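Local coordinates for extracellular invertase (Aspergillus kawachii, PDB 5XH8), which is a family GH32 beta-fructofuranosidase that probably splits sucrose and has high transfructosylation activity, probably passing fructosyl units to sugar acceptors to build fructooligosaccharides such as 1-kestose, at residues V252-L255 with G259-P262; S467-G472 with Q535-L540; E483-T488 with A570-I575. All coordinates share one frame; numbering follows the deposited sequence.

Interaction 1 (V252-L255 with G259-P262)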
loop_
_atom_site.group_PDB
_atom_site.type_symbol
_atom_site.label_atom_id
_atom_site.label_comp_id
_atom_site.label_asym_id
_atom_site.label_seq_id
_atom_site.Cartn_x
_atom_site.Cartn_y
_atom_site.Cartn_z
ATOM N N VAL A 252 19.744 6.794 14.679
ATOM C CA VAL A 252 19.917 6.290 16.050
ATOM C C VAL A 252 21.202 5.462 16.093
ATOM O O VAL A 252 21.482 4.644 15.197
ATOM C CB VAL A 252 18.718 5.423 16.498
ATOM C CG1 VAL A 252 18.898 4.935 17.932
ATOM C CG2 VAL A 252 17.434 6.222 16.406
ATOM N N PHE A 253 22.002 5.713 17.126
ATOM C CA PHE A 253 23.322 5.089 17.274
ATOM C C PHE A 253 23.771 5.238 18.723
ATOM O O PHE A 253 23.099 5.874 19.547
ATOM C CB PHE A 253 24.344 5.737 16.315
ATOM C CG PHE A 253 24.374 7.235 16.397
ATOM C CD1 PHE A 253 23.422 8.008 15.727
ATOM C CD2 PHE A 253 25.332 7.883 17.181
ATOM C CE1 PHE A 253 23.430 9.390 15.830
ATOM C CE2 PHE A 253 25.350 9.263 17.271
ATOM C CZ PHE A 253 24.405 10.021 16.600
ATOM N N SER A 254 24.886 4.608 19.042
ATOM C CA SER A 254 25.350 4.568 20.402
ATOM C C SER A 254 26.871 4.695 20.419
ATOM O O SER A 254 27.576 4.098 19.594
ATOM C CB SER A 254 24.841 3.281 21.114
ATOM O OG SER A 254 25.267 2.101 20.442
ATOM N N LEU A 255 27.351 5.474 21.382
ATOM C CA LEU A 255 28.737 5.939 21.421
ATOM C C LEU A 255 29.438 5.706 22.781
ATOM O O LEU A 255 28.789 5.668 23.831
ATOM C CB LEU A 255 28.754 7.461 21.160
ATOM C CG LEU A 255 28.130 7.970 19.855
ATOM C CD1 LEU A 255 28.156 9.508 19.809
ATOM C CD2 LEU A 255 28.820 7.340 18.662
ATOM N N GLY A 259 34.363 6.292 19.868
ATOM C CA GLY A 259 33.571 6.163 18.659
ATOM C C GLY A 259 32.276 5.412 18.906
ATOM O O GLY A 259 31.583 5.656 19.900
ATOM N N TYR A 260 31.953 4.504 17.997
ATOM C CA TYR A 260 30.703 3.795 18.054
ATOM C C TYR A 260 30.912 2.632 19.026
ATOM O O TYR A 260 31.927 1.949 18.960
ATOM C CB TYR A 260 30.297 3.261 16.679
ATOM C CG TYR A 260 29.047 2.401 16.703
ATOM C CD1 TYR A 260 27.786 2.983 16.657
ATOM C CD2 TYR A 260 29.129 1.006 16.817
ATOM C CE1 TYR A 260 26.633 2.204 16.699
ATOM C CE2 TYR A 260 27.981 0.211 16.858
ATOM C CZ TYR A 260 26.735 0.820 16.802
ATOM O OH TYR A 260 25.584 0.082 16.851
ATOM N N ASN A 261 29.929 2.404 19.886
ATOM C CA ASN A 261 29.922 1.221 20.763
ATOM C C ASN A 261 28.482 0.713 20.892
ATOM O O ASN A 261 27.620 1.468 21.329
ATOM C CB ASN A 261 30.500 1.619 22.143
ATOM C CG ASN A 261 30.732 0.414 23.062
ATOM O OD1 ASN A 261 29.944 -0.508 23.098
ATOM N ND2 ASN A 261 31.834 0.434 23.808
ATOM N N PRO A 262 28.210 -0.554 20.530
ATOM C CA PRO A 262 26.810 -1.012 20.659
ATOM C C PRO A 262 26.238 -0.881 22.076
ATOM O O PRO A 262 25.058 -0.559 22.234
ATOM C CB PRO A 262 26.859 -2.486 20.217
ATOM C CG PRO A 262 28.194 -2.719 19.654
ATOM C CD PRO A 262 29.112 -1.634 20.091
HETATM O O HOH W 1 23.125 1.565 18.609
#
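Ser254, Leu255 and Tyr260 carry this contact, in which the chain leaves strand 250-255, turns and comes back across the strand's end. Serine suits its place because its short side chain can reach the returning backbone: OG donates to Asn261 O at 2.6 Å. With chi1 at 58°, OG sits between the backbone N and the carbonyl carbon, on the side where Asn261 passes. The main chain of Ser254 is held too, since Asn261 N donates to Ser254 O (2.9 Å, N-H...O angle 165°). The same carbonyl oxygen lies obliquely 3.1 Å from Tyr260 CD1. The long flat ring of tyrosine suits Tyr260, reaching alongside Ser254 with an edge to Phe253 CB, while a water donates to Ser254 OG and joins Tyr260 OH only weakly. Leu255, bridged to Tyr260 by backbone, brings CA to 3.2 Å from Gly259 O in a CA-H...O contact, and its CD2 also meets that oxygen. Asp256 binds Gly259 N and Asn261 ND2, bracing the turn. In this blade of the beta-propeller, strand 250-255 pairs with strand 265-274, and the branched end of Leu255 suits packing on Phe267 there and on Leu376 and Val378 of strand 366-385.

Interaction 2 (S467-G472 with Q535-L540)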
loop_
_atom_site.group_PDB
_atom_site.type_symbol
_atom_site.label_atom_id
_atom_site.label_comp_id
_atom_site.label_asym_id
_atom_site.label_seq_id
_atom_site.Cartn_x
_atom_site.Cartn_y
_atom_site.Cartn_z
ATOM N N SER A 467 37.702 39.390 32.226
ATOM C CA SER A 467 36.803 40.507 31.896
ATOM C C SER A 467 36.061 40.399 30.556
ATOM O O SER A 467 35.133 41.163 30.322
ATOM C CB SER A 467 37.576 41.825 31.909
ATOM O OG SER A 467 38.703 41.754 31.060
ATOM N N ALA A 468 36.478 39.493 29.668
ATOM C CA ALA A 468 35.747 39.263 28.401
ATOM C C ALA A 468 34.319 38.755 28.643
ATOM O O ALA A 468 33.394 39.136 27.922
ATOM C CB ALA A 468 36.519 38.305 27.494
ATOM N N ARG A 469 34.154 37.928 29.679
ATOM C CA ARG A 469 32.846 37.376 30.073
ATOM C C ARG A 469 31.768 38.462 30.162
ATOM O O ARG A 469 32.006 39.530 30.712
ATOM C CB ARG A 469 32.982 36.643 31.416
ATOM C CG ARG A 469 31.747 35.891 31.907
ATOM C CD ARG A 469 31.567 34.559 31.207
ATOM N NE ARG A 469 32.644 33.587 31.430
ATOM C CZ ARG A 469 32.792 32.441 30.748
ATOM N NH1 ARG A 469 31.919 32.090 29.794
ATOM N NH2 ARG A 469 33.814 31.622 31.007
ATOM N N GLY A 470 30.601 38.201 29.575
ATOM C CA GLY A 470 29.504 39.157 29.562
ATOM C C GLY A 470 29.737 40.493 28.863
ATOM O O GLY A 470 28.893 41.381 28.975
ATOM N N SER A 471 30.845 40.644 28.135
ATOM C CA SER A 471 31.240 41.941 27.565
ATOM C C SER A 471 30.895 42.035 26.090
ATOM O O SER A 471 30.408 41.068 25.486
ATOM C CB SER A 471 32.745 42.142 27.711
ATOM O OG SER A 471 33.446 41.510 26.646
ATOM N N GLY A 472 31.205 43.192 25.506
ATOM C CA GLY A 472 31.004 43.452 24.079
ATOM C C GLY A 472 32.159 43.043 23.170
ATOM O O GLY A 472 32.222 43.505 22.033
ATOM N N GLN A 535 42.385 29.567 37.594
ATOM C CA GLN A 535 41.094 29.601 36.923
ATOM C C GLN A 535 41.144 30.544 35.724
ATOM O O GLN A 535 41.479 31.724 35.884
ATOM C CB GLN A 535 39.987 30.071 37.875
ATOM C CG GLN A 535 38.652 30.316 37.183
ATOM C CD GLN A 535 37.522 30.615 38.140
ATOM O OE1 GLN A 535 37.441 30.039 39.224
ATOM N NE2 GLN A 535 36.631 31.517 37.738
ATOM N N ALA A 536 40.758 30.039 34.547
ATOM C CA ALA A 536 40.712 30.838 33.320
ATOM C C ALA A 536 39.440 30.558 32.501
ATOM O O ALA A 536 38.784 29.533 32.668
ATOM C CB ALA A 536 41.949 30.562 32.475
ATOM N N ILE A 537 39.109 31.486 31.609
ATOM C CA ILE A 537 38.148 31.192 30.554
ATOM C C ILE A 537 38.815 30.192 29.616
ATOM O O ILE A 537 39.972 30.364 29.215
ATOM C CB ILE A 537 37.713 32.436 29.768
ATOM C CG1 ILE A 537 37.002 33.428 30.708
ATOM C CG2 ILE A 537 36.805 32.021 28.605
ATOM C CD1 ILE A 537 36.529 34.700 30.037
ATOM N N GLU A 538 38.078 29.132 29.300
ATOM C CA GLU A 538 38.512 28.096 28.351
ATOM C C GLU A 538 39.029 28.669 27.019
ATOM O O GLU A 538 38.472 29.615 26.489
ATOM C CB GLU A 538 37.312 27.175 28.077
ATOM C CG GLU A 538 37.605 25.943 27.249
ATOM C CD GLU A 538 36.406 25.025 27.134
ATOM O OE1 GLU A 538 35.263 25.426 27.439
ATOM O OE2 GLU A 538 36.627 23.886 26.722
ATOM N N THR A 539 40.102 28.091 26.499
ATOM C CA THR A 539 40.642 28.482 25.201
ATOM C C THR A 539 39.659 28.104 24.042
ATOM O O THR A 539 39.005 27.056 24.079
ATOM C CB THR A 539 42.049 27.864 25.005
ATOM O OG1 THR A 539 42.964 28.512 25.908
ATOM C CG2 THR A 539 42.569 28.041 23.592
ATOM N N LEU A 540 39.536 29.006 23.069
ATOM C CA LEU A 540 38.770 28.763 21.843
ATOM C C LEU A 540 39.721 28.149 20.841
ATOM O O LEU A 540 40.623 28.826 20.343
ATOM C CB LEU A 540 38.187 30.060 21.287
ATOM C CG LEU A 540 37.464 29.977 19.935
ATOM C CD1 LEU A 540 36.265 29.027 20.013
ATOM C CD2 LEU A 540 37.041 31.370 19.480
#
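An arginine and an alanine of a beta turn meet one isoleucine in this small, buried and largely apolar contact of the C-terminal beta-sandwich of the GH32 enzyme. The turn, type II from Ala468 to Ser471, belongs to the loop by which strand 455-463 of one sheet passes to strand 474-481 of the other. Ile537 lies on strand 534-547, in the same sheet as 455-463.

Ile537 points its side chain at the turn, and its branching lets it offer several carbons at once. CG1 stands beside the backbone N (chi1 -62°) and the chain continues extended, which carries CD1 to 4.4 Å from Ala468 CB. The small methyl of Ala468 lets the turn backbone come close as well, with Arg469 N 4.0 Å from Ile537 CD1. Ala468 also touches Phe493.

Arg469 approaches differently. Its chain, bent at chi2 and chi3, brings NH2 obliquely against the isoleucine, 3.7 Å from Ile537 CG1 and 3.9 Å from Ile537 CG2. Its two terminal nitrogens are bound beyond the contact: NH2 forms a salt bridge with Asp528, and NH1 donates to Leu526 O. Those two anchors fix how the guanidinium is set against the hydrocarbon. Asp528 begins strand 528-531, the neighbour of 534-547, and Leu526 lies in the loop just before it. Arginine suits the place because it is long enough to span the gap and still bind both partners.

Glycine at Gly470 fits the positive phi of 62° in the turn. Behind it, Ala468 O takes two bonds from one residue, Ser471 N at 3.0 Å and Ser471 OG at 2.7 Å, both reaching it from the same face of the carbonyl plane.

Interaction 3 (E483-T488 with A570-I575); sequences EHESTT and ANSTNI
Glu485 and Ser572 meet through a single side-chain hydrogen bond: Ser572 OG donates to Glu485 OE1 over 2.6 Å. The hydroxyl comes to the anti lone pair of OE1, the one directed away from the other carboxylate oxygen. Both side chains point across the contact, and each begins beside its own backbone N, with chi1 of -59° for Glu485 and -69° for Ser572. The glutamate chain then runs extended past the hydroxyl, and chi3 (-50°) turns OE1 toward it.

Beyond the bond there are carbon-oxygen approaches. Ser572 CB lies 3.2 Å from Glu485 OE1, and Ser572 OG lies beside the glutamate chain, 3.6 Å from Glu485 CB.

The contact sits at one end of the C-terminal beta-sandwich, just ahead of strands 487-492 and 574-580, which both flank strand 474-481 in one antiparallel sheet. Ser572 is the centre of an inverse gamma turn, and a classic beta bulge follows, where Thr573 and Asn574 both face Ser481.

Further hydrogen bonds make the buried carboxylate a junction of loops. OE1 also accepts from Tyr569 N, while OE2 accepts from Trp568 N and Ala507 N. Four donors of this kind would be expected to stabilise a negative charge, and they suit glutamate, whose two oxygens can serve both the 568-569 backbone and the loop at Ala507. The serine is positioned in turn by Ser482, hydrogen-bonded hydroxyl to hydroxyl with Ser572 OG. A bound glycerol lies about 7 Å from the Glu485 side chain.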
loop_
_atom_site.group_PDB
_atom_site.type_symbol
_atom_site.label_atom_id
_atom_site.label_comp_id
_atom_site.label_asym_id
_atom_site.label_seq_id
_atom_site.Cartn_x
_atom_site.Cartn_y
_atom_site.Cartn_z
ATOM N N GLU A 483 40.153 44.326 -1.698
ATOM C CA GLU A 483 39.547 45.651 -1.565
ATOM C C GLU A 483 38.011 45.601 -1.733
ATOM O O GLU A 483 37.302 46.399 -1.132
ATOM C CB GLU A 483 40.187 46.669 -2.526
ATOM C CG GLU A 483 39.548 46.807 -3.902
ATOM C CD GLU A 483 39.976 48.085 -4.641
ATOM O OE1 GLU A 483 39.432 49.182 -4.360
ATOM O OE2 GLU A 483 40.850 47.981 -5.524
ATOM N N HIS A 484 37.507 44.667 -2.541
ATOM C CA HIS A 484 36.070 44.577 -2.832
ATOM C C HIS A 484 35.252 43.608 -1.957
ATOM O O HIS A 484 34.036 43.693 -1.945
ATOM C CB HIS A 484 35.884 44.206 -4.297
ATOM C CG HIS A 484 36.425 45.235 -5.241
ATOM N ND1 HIS A 484 35.883 46.502 -5.345
ATOM C CD2 HIS A 484 37.469 45.196 -6.104
ATOM C CE1 HIS A 484 36.566 47.196 -6.238
ATOM N NE2 HIS A 484 37.532 46.427 -6.712
ATOM N N GLU A 485 35.910 42.684 -1.260
ATOM C CA GLU A 485 35.216 41.608 -0.513
ATOM C C GLU A 485 35.943 41.252 0.771
ATOM O O GLU A 485 37.156 41.437 0.885
ATOM C CB GLU A 485 35.113 40.324 -1.362
ATOM C CG GLU A 485 34.384 40.475 -2.686
ATOM C CD GLU A 485 34.535 39.277 -3.618
ATOM O OE1 GLU A 485 35.665 38.803 -3.871
ATOM O OE2 GLU A 485 33.506 38.824 -4.155
ATOM N N SER A 486 35.187 40.711 1.721
ATOM C CA SER A 486 35.739 40.138 2.937
ATOM C C SER A 486 34.679 39.311 3.664
ATOM O O SER A 486 33.488 39.594 3.594
ATOM C CB SER A 486 36.247 41.237 3.894
ATOM O OG SER A 486 35.182 42.085 4.271
ATOM N N THR A 487 35.140 38.334 4.419
ATOM C CA THR A 487 34.268 37.570 5.295
ATOM C C THR A 487 34.867 37.565 6.687
ATOM O O THR A 487 36.067 37.338 6.825
ATOM C CB THR A 487 34.153 36.123 4.777
ATOM O OG1 THR A 487 33.592 36.148 3.462
ATOM C CG2 THR A 487 33.289 35.300 5.704
ATOM N N THR A 488 34.043 37.772 7.709
ATOM C CA THR A 488 34.541 37.816 9.082
ATOM C C THR A 488 33.881 36.749 9.921
ATOM O O THR A 488 32.655 36.615 9.926
ATOM C CB THR A 488 34.350 39.212 9.706
ATOM O OG1 THR A 488 34.868 40.173 8.797
ATOM C CG2 THR A 488 35.126 39.340 10.979
ATOM N N ALA A 570 39.481 36.937 -7.844
ATOM C CA ALA A 570 40.629 36.043 -7.734
ATOM C C ALA A 570 41.506 36.381 -6.516
ATOM O O ALA A 570 41.990 35.466 -5.831
ATOM C CB ALA A 570 41.443 36.075 -9.019
ATOM N N ASN A 571 41.617 37.686 -6.230
ATOM C CA ASN A 571 42.414 38.254 -5.125
ATOM C C ASN A 571 41.799 38.182 -3.773
ATOM O O ASN A 571 42.407 38.653 -2.835
ATOM C CB ASN A 571 42.585 39.776 -5.309
ATOM C CG ASN A 571 43.413 40.127 -6.485
ATOM O OD1 ASN A 571 43.884 39.253 -7.225
ATOM N ND2 ASN A 571 43.588 41.425 -6.698
ATOM N N SER A 572 40.568 37.706 -3.647
ATOM C CA SER A 572 39.926 37.666 -2.337
ATOM C C SER A 572 40.397 36.433 -1.539
ATOM O O SER A 572 39.624 35.504 -1.254
ATOM C CB SER A 572 38.412 37.747 -2.497
ATOM O OG SER A 572 38.037 39.046 -2.952
ATOM N N THR A 573 41.681 36.459 -1.172
ATOM C CA THR A 573 42.342 35.365 -0.469
ATOM C C THR A 573 43.104 35.783 0.800
ATOM O O THR A 573 43.743 34.936 1.428
ATOM C CB THR A 573 43.338 34.662 -1.412
ATOM O OG1 THR A 573 44.328 35.601 -1.829
ATOM C CG2 THR A 573 42.636 34.108 -2.645
ATOM N N ASN A 574 43.036 37.064 1.185
ATOM C CA ASN A 574 43.827 37.563 2.316
ATOM C C ASN A 574 43.144 37.264 3.629
ATOM O O ASN A 574 41.901 37.219 3.715
ATOM C CB ASN A 574 44.104 39.070 2.200
ATOM C CG ASN A 574 44.968 39.407 0.993
ATOM O OD1 ASN A 574 44.509 40.034 0.040
ATOM N ND2 ASN A 574 46.197 38.949 1.005
ATOM N N ILE A 575 43.974 37.089 4.649
ATOM C CA ILE A 575 43.524 36.780 5.995
ATOM C C ILE A 575 44.090 37.800 6.978
ATOM O O ILE A 575 45.252 38.154 6.878
ATOM C CB ILE A 575 43.974 35.365 6.405
ATOM C CG1 ILE A 575 43.289 34.316 5.512
ATOM C CG2 ILE A 575 43.662 35.109 7.882
ATOM C CD1 ILE A 575 43.769 32.898 5.758
#

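Overall arrangement
From the N terminus, interaction 1 comes first and is the most local: three residues separate its segments, and it closes the hairpin loop between strands 250-255 and 265-274 in the N-terminal propeller. It is finished before the C-terminal sandwich begins. There, interactions 2 and 3 cross, their segments alternating in the order 467-472, 483-488, 535-540, 570-575, so that the intervening stretches of 62 and 81 residues overlap along the chain. Interaction 2 joins the crossover between the two sheets to strand 534-547; interaction 3 ties the lead-ins to two strands of the six-stranded sheet. Their centres are about 29 Å apart, and interaction 1 lies about 41 Å from interaction 3, centre to centre.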